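A putative transcriptional regulator (Rhodococcus sp., PDB 2HKU) probably binds DNA through a helix-turn-helix motif to regulate transcription, as TetR-family proteins do. Local coordinates at residues F26-E31 and C46-A51; V40-I45 and E64-E69. All coordinates share one frame; numbering follows the deposited sequence.

How the interactions relate
From the N terminus the chain runs through helix 21-36, which carries 26-31, then V40 and P41 lead into helix 42-49, which supplies a segment to each contact. Interaction 1 closes a short hairpin of helices by bringing 46-51 back onto 26-31. Interaction 2 closes a longer loop, from 40-45 over helix 53-60 to the start of helix 63-87. Because 40-45 lies between the two halves of interaction 1 and 64-69 comes after both, the loops cross rather than nest. The centres of the two contacts are about 9 Å apart, and they touch, among other places, where A28 meets I45 O and A29 meets L66. Together they tie helices 21-36, 42-49 and 63-87 into the putative DNA-binding end of the chain.

Interaction 1 (F26-E31 and C46-A51); sequences FTAATE and CAAAGA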
loop_
_atom_site.group_PDB
_atom_site.type_symbol
_atom_site.label_atom_id
_atom_site.label_comp_id
_atom_site.label_asym_id
_atom_site.label_seq_id
_atom_site.Cartn_x
_atom_site.Cartn_y
_atom_site.Cartn_z
ATOM N N PHE A 26 5.612 -25.104 5.235
ATOM C CA PHE A 26 4.698 -23.990 5.227
ATOM C C PHE A 26 4.759 -23.218 6.505
ATOM O O PHE A 26 4.879 -21.997 6.496
ATOM C CB PHE A 26 3.285 -24.423 4.851
ATOM C CG PHE A 26 2.458 -23.288 4.235
ATOM C CD1 PHE A 26 2.535 -23.021 2.874
ATOM C CD2 PHE A 26 1.611 -22.495 5.018
ATOM C CE1 PHE A 26 1.781 -22.003 2.309
ATOM C CE2 PHE A 26 0.851 -21.472 4.430
ATOM C CZ PHE A 26 0.926 -21.250 3.111
ATOM N N THR A 27 4.718 -23.927 7.638
ATOM C CA THR A 27 4.826 -23.302 8.948
ATOM C C THR A 27 6.159 -22.592 9.171
ATOM O O THR A 27 6.171 -21.510 9.680
ATOM C CB THR A 27 4.559 -24.381 10.085
ATOM O OG1 THR A 27 3.195 -24.826 9.937
ATOM C CG2 THR A 27 4.744 -23.814 11.482
ATOM N N ALA A 28 7.283 -23.233 8.835
ATOM C CA ALA A 28 8.568 -22.657 9.116
ATOM C C ALA A 28 8.650 -21.403 8.236
ATOM O O ALA A 28 8.996 -20.333 8.702
ATOM C CB ALA A 28 9.636 -23.618 8.733
ATOM N N ALA A 29 8.288 -21.583 6.966
ATOM C CA ALA A 29 8.280 -20.459 5.979
ATOM C C ALA A 29 7.462 -19.332 6.485
ATOM O O ALA A 29 7.914 -18.180 6.460
ATOM C CB ALA A 29 7.760 -20.909 4.647
ATOM N N THR A 30 6.268 -19.616 6.957
ATOM C CA THR A 30 5.410 -18.599 7.462
ATOM C C THR A 30 6.084 -17.838 8.597
ATOM O O THR A 30 6.113 -16.648 8.597
ATOM C CB THR A 30 4.039 -19.158 7.904
ATOM O OG1 THR A 30 3.358 -19.767 6.841
ATOM C CG2 THR A 30 3.185 -18.126 8.475
ATOM N N GLU A 31 6.628 -18.519 9.578
ATOM C CA GLU A 31 7.222 -17.775 10.705
ATOM C C GLU A 31 8.371 -16.879 10.263
ATOM O O GLU A 31 8.493 -15.750 10.699
ATOM C CB GLU A 31 7.778 -18.734 11.793
ATOM C CG GLU A 31 7.850 -17.935 13.151
ATOM C CD GLU A 31 8.590 -18.662 14.307
ATOM O OE1 GLU A 31 8.952 -19.876 14.127
ATOM O OE2 GLU A 31 8.826 -17.990 15.372
ATOM N N CYS A 46 14.283 -24.911 5.566
ATOM C CA CYS A 46 14.451 -26.354 5.538
ATOM C C CYS A 46 15.019 -26.866 6.861
ATOM O O CYS A 46 14.554 -27.901 7.370
ATOM C CB CYS A 46 15.343 -26.761 4.375
ATOM S SG CYS A 46 14.547 -26.536 2.777
ATOM N N ALA A 47 16.018 -26.159 7.410
ATOM C CA ALA A 47 16.594 -26.513 8.741
ATOM C C ALA A 47 15.489 -26.438 9.814
ATOM O O ALA A 47 15.286 -27.406 10.573
ATOM C CB ALA A 47 17.832 -25.623 9.106
ATOM N N ALA A 48 14.729 -25.329 9.811
ATOM C CA ALA A 48 13.573 -25.150 10.654
ATOM C C ALA A 48 12.536 -26.257 10.467
ATOM O O ALA A 48 11.938 -26.723 11.443
ATOM C CB ALA A 48 12.942 -23.788 10.437
ATOM N N ALA A 49 12.307 -26.696 9.240
ATOM C CA ALA A 49 11.258 -27.660 9.027
ATOM C C ALA A 49 11.673 -29.145 9.194
ATOM O O ALA A 49 10.824 -30.034 9.056
ATOM C CB ALA A 49 10.623 -27.426 7.642
ATOM N N GLY A 50 12.951 -29.437 9.431
ATOM C CA GLY A 50 13.446 -30.836 9.324
ATOM C C GLY A 50 13.294 -31.399 7.917
ATOM O O GLY A 50 13.088 -32.611 7.713
ATOM N N ALA A 51 13.379 -30.504 6.926
ATOM C CA ALA A 51 13.148 -30.848 5.506
ATOM C C ALA A 51 14.423 -30.773 4.680
ATOM O O ALA A 51 15.390 -30.068 5.023
ATOM C CB ALA A 51 12.076 -29.950 4.889
#
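A28 makes the whole crossing from its helix: its CB meets the methyls of both A48 and A49, so the apolar contact consists of three methyl groups and nothing larger. A28 CB lies 3.7 Å from A48 CB and 4.1 Å from A49 CB. With no longer side chain in between, the two helices come close, the CA atoms of A28 and A49 being 5.7 Å apart. A49 also leans on A24 and L25, which extends the seam toward the start of helix 21-36. This is the packing of the first helix of a TetR-type domain against the first helix of the predicted helix-turn-helix, and near G50 the helix of 46-51 passes into the turn of that motif. No hydrogen bond passes between the two segments. G50, with a positive phi of 62°, makes a Schellman motif: A51 N reaches back to C46 O at 2.9 Å, and G50 N to A47 O at 3.3 Å. On 26-31, F26 O is gripped twice, by T30 N and by T30 OG1, from opposite faces of its carbonyl plane. Chi1 of -60° swings that hydroxyl back toward the preceding turn, where OG1 lies 2.7 Å from F26 O, above the plane rather than on a lone pair.

Interaction 2 (V40-I45 and E64-E69); sequences VPITQI and ERLFVE
The carboxylate of E69 is held at both oxygens: OE2 takes a salt bridge of 2.7 Å from R65 NH2, one turn back on the same helix, and OE1 takes another from R22 NH2. The R65-E69 bridge lies within helix 63-87, and R22 ties the same carboxylate to helix 21-36; none of these bonds reaches 40-45, where what crosses is hydrocarbon. L66 points at the other segment, and its CD2 is the branch that does the touching. It meets I42 CD1 end to end at 4.0 Å, the two side chains crossing at a slant, and approaches I45 CG2 more loosely at 4.4 Å. I42 gets there by its torsions: CG1 stands roughly anti to the backbone N (chi1 -152°), and chi2 of 52° bends CD1 over toward the leucine. The CA-CB bond of I45 points at 64-69, and L32 and F33 of helix 21-36 back its side chain, while V56 lies against I42 and Y60 against L66. The first helix of the predicted helix-turn-helix, begun after P41 at its N-cap position, thus rests on the helix that follows the motif in this TetR-type domain. With no hydrogen bond between the segments, the contact rests on burying methyl groups in modest van der Waals contact.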
loop_
_atom_site.group_PDB
_atom_site.type_symbol
_atom_site.label_atom_id
_atom_site.label_comp_id
_atom_site.label_asym_id
_atom_site.label_seq_id
_atom_site.Cartn_x
_atom_site.Cartn_y
_atom_site.Cartn_z
ATOM N N VAL A 40 15.116 -14.387 3.713
ATOM C CA VAL A 40 15.401 -15.647 4.460
ATOM C C VAL A 40 15.853 -16.752 3.531
ATOM O O VAL A 40 15.091 -17.107 2.596
ATOM C CB VAL A 40 14.121 -16.176 5.137
ATOM C CG1 VAL A 40 14.337 -17.641 5.805
ATOM C CG2 VAL A 40 13.677 -15.230 6.181
ATOM N N PRO A 41 17.093 -17.297 3.721
ATOM C CA PRO A 41 17.415 -18.388 2.814
ATOM C C PRO A 41 16.515 -19.612 2.934
ATOM O O PRO A 41 16.108 -20.001 4.006
ATOM C CB PRO A 41 18.878 -18.750 3.154
ATOM C CG PRO A 41 19.449 -17.591 3.895
ATOM C CD PRO A 41 18.227 -16.962 4.624
ATOM N N ILE A 42 16.255 -20.249 1.811
ATOM C CA ILE A 42 15.588 -21.550 1.845
ATOM C C ILE A 42 16.161 -22.605 2.839
ATOM O O ILE A 42 15.387 -23.274 3.536
ATOM C CB ILE A 42 15.403 -22.110 0.371
ATOM C CG1 ILE A 42 14.197 -23.027 0.309
ATOM C CG2 ILE A 42 16.686 -22.750 -0.168
ATOM C CD1 ILE A 42 12.896 -22.286 0.920
ATOM N N THR A 43 17.497 -22.694 2.951
ATOM C CA THR A 43 18.203 -23.657 3.870
ATOM C C THR A 43 17.809 -23.497 5.354
ATOM O O THR A 43 17.784 -24.464 6.147
ATOM C CB THR A 43 19.778 -23.565 3.749
ATOM O OG1 THR A 43 20.238 -22.206 3.962
ATOM C CG2 THR A 43 20.292 -24.076 2.369
ATOM N N GLN A 44 17.507 -22.273 5.728
ATOM C CA GLN A 44 17.073 -21.950 7.063
ATOM C C GLN A 44 15.643 -22.369 7.298
ATOM O O GLN A 44 15.300 -22.726 8.405
ATOM C CB GLN A 44 17.099 -20.468 7.174
ATOM C CG GLN A 44 17.523 -19.964 8.468
ATOM C CD GLN A 44 17.622 -18.473 8.430
ATOM O OE1 GLN A 44 16.695 -17.780 8.801
ATOM N NE2 GLN A 44 18.748 -17.969 7.966
ATOM N N ILE A 45 14.786 -22.238 6.262
ATOM C CA ILE A 45 13.415 -22.759 6.292
ATOM C C ILE A 45 13.444 -24.290 6.383
ATOM O O ILE A 45 12.720 -24.867 7.162
ATOM C CB ILE A 45 12.532 -22.242 5.082
ATOM C CG1 ILE A 45 12.165 -20.760 5.299
ATOM C CG2 ILE A 45 11.288 -23.075 4.900
ATOM C CD1 ILE A 45 11.773 -19.969 3.987
ATOM N N GLU A 64 10.029 -18.579 -4.668
ATOM C CA GLU A 64 9.143 -17.440 -4.930
ATOM C C GLU A 64 7.709 -17.914 -4.778
ATOM O O GLU A 64 6.863 -17.253 -4.199
ATOM C CB GLU A 64 9.386 -16.912 -6.376
ATOM C CG GLU A 64 10.718 -16.171 -6.541
ATOM C CD GLU A 64 11.973 -17.091 -6.455
ATOM O OE1 GLU A 64 11.975 -18.150 -7.120
ATOM O OE2 GLU A 64 12.953 -16.774 -5.713
ATOM N N ARG A 65 7.457 -19.124 -5.264
ATOM C CA ARG A 65 6.165 -19.666 -5.118
ATOM C C ARG A 65 5.793 -20.022 -3.656
ATOM O O ARG A 65 4.678 -19.735 -3.233
ATOM C CB ARG A 65 5.990 -20.897 -5.968
ATOM C CG ARG A 65 4.635 -21.499 -5.717
ATOM C CD ARG A 65 4.306 -22.396 -6.891
ATOM N NE ARG A 65 3.215 -21.886 -7.718
ATOM C CZ ARG A 65 1.926 -22.144 -7.499
ATOM N NH1 ARG A 65 1.019 -21.651 -8.325
ATOM N NH2 ARG A 65 1.551 -22.894 -6.460
ATOM N N LEU A 66 6.702 -20.650 -2.917
ATOM C CA LEU A 66 6.508 -20.732 -1.428
ATOM C C LEU A 66 6.193 -19.362 -0.762
ATOM O O LEU A 66 5.248 -19.273 -0.008
ATOM C CB LEU A 66 7.679 -21.415 -0.720
ATOM C CG LEU A 66 7.645 -21.679 0.820
ATOM C CD1 LEU A 66 6.444 -22.434 1.292
ATOM C CD2 LEU A 66 8.911 -22.383 1.254
ATOM N N PHE A 67 6.969 -18.309 -1.098
ATOM C CA PHE A 67 6.802 -17.004 -0.532
ATOM C C PHE A 67 5.408 -16.458 -0.866
ATOM O O PHE A 67 4.707 -15.990 0.029
ATOM C CB PHE A 67 7.818 -15.994 -1.125
ATOM C CG PHE A 67 7.723 -14.636 -0.473
ATOM C CD1 PHE A 67 8.209 -14.465 0.836
ATOM C CD2 PHE A 67 7.066 -13.632 -1.067
ATOM C CE1 PHE A 67 8.124 -13.263 1.483
ATOM C CE2 PHE A 67 6.999 -12.380 -0.473
ATOM C CZ PHE A 67 7.500 -12.175 0.781
ATOM N N VAL A 68 5.025 -16.470 -2.161
ATOM C CA VAL A 68 3.712 -15.951 -2.474
ATOM C C VAL A 68 2.585 -16.792 -1.796
ATOM O O VAL A 68 1.593 -16.227 -1.294
ATOM C CB VAL A 68 3.506 -15.784 -4.069
ATOM C CG1 VAL A 68 2.075 -15.367 -4.373
ATOM C CG2 VAL A 68 4.509 -14.799 -4.597
ATOM N N GLU A 69 2.689 -18.127 -1.798
ATOM C CA GLU A 69 1.607 -18.875 -1.173
ATOM C C GLU A 69 1.518 -18.529 0.313
ATOM O O GLU A 69 0.426 -18.304 0.835
ATOM C CB GLU A 69 1.802 -20.379 -1.290
ATOM C CG GLU A 69 1.435 -20.880 -2.638
ATOM C CD GLU A 69 1.457 -22.368 -2.689
ATOM O OE1 GLU A 69 1.314 -23.052 -1.638
ATOM O OE2 GLU A 69 1.628 -22.827 -3.792
#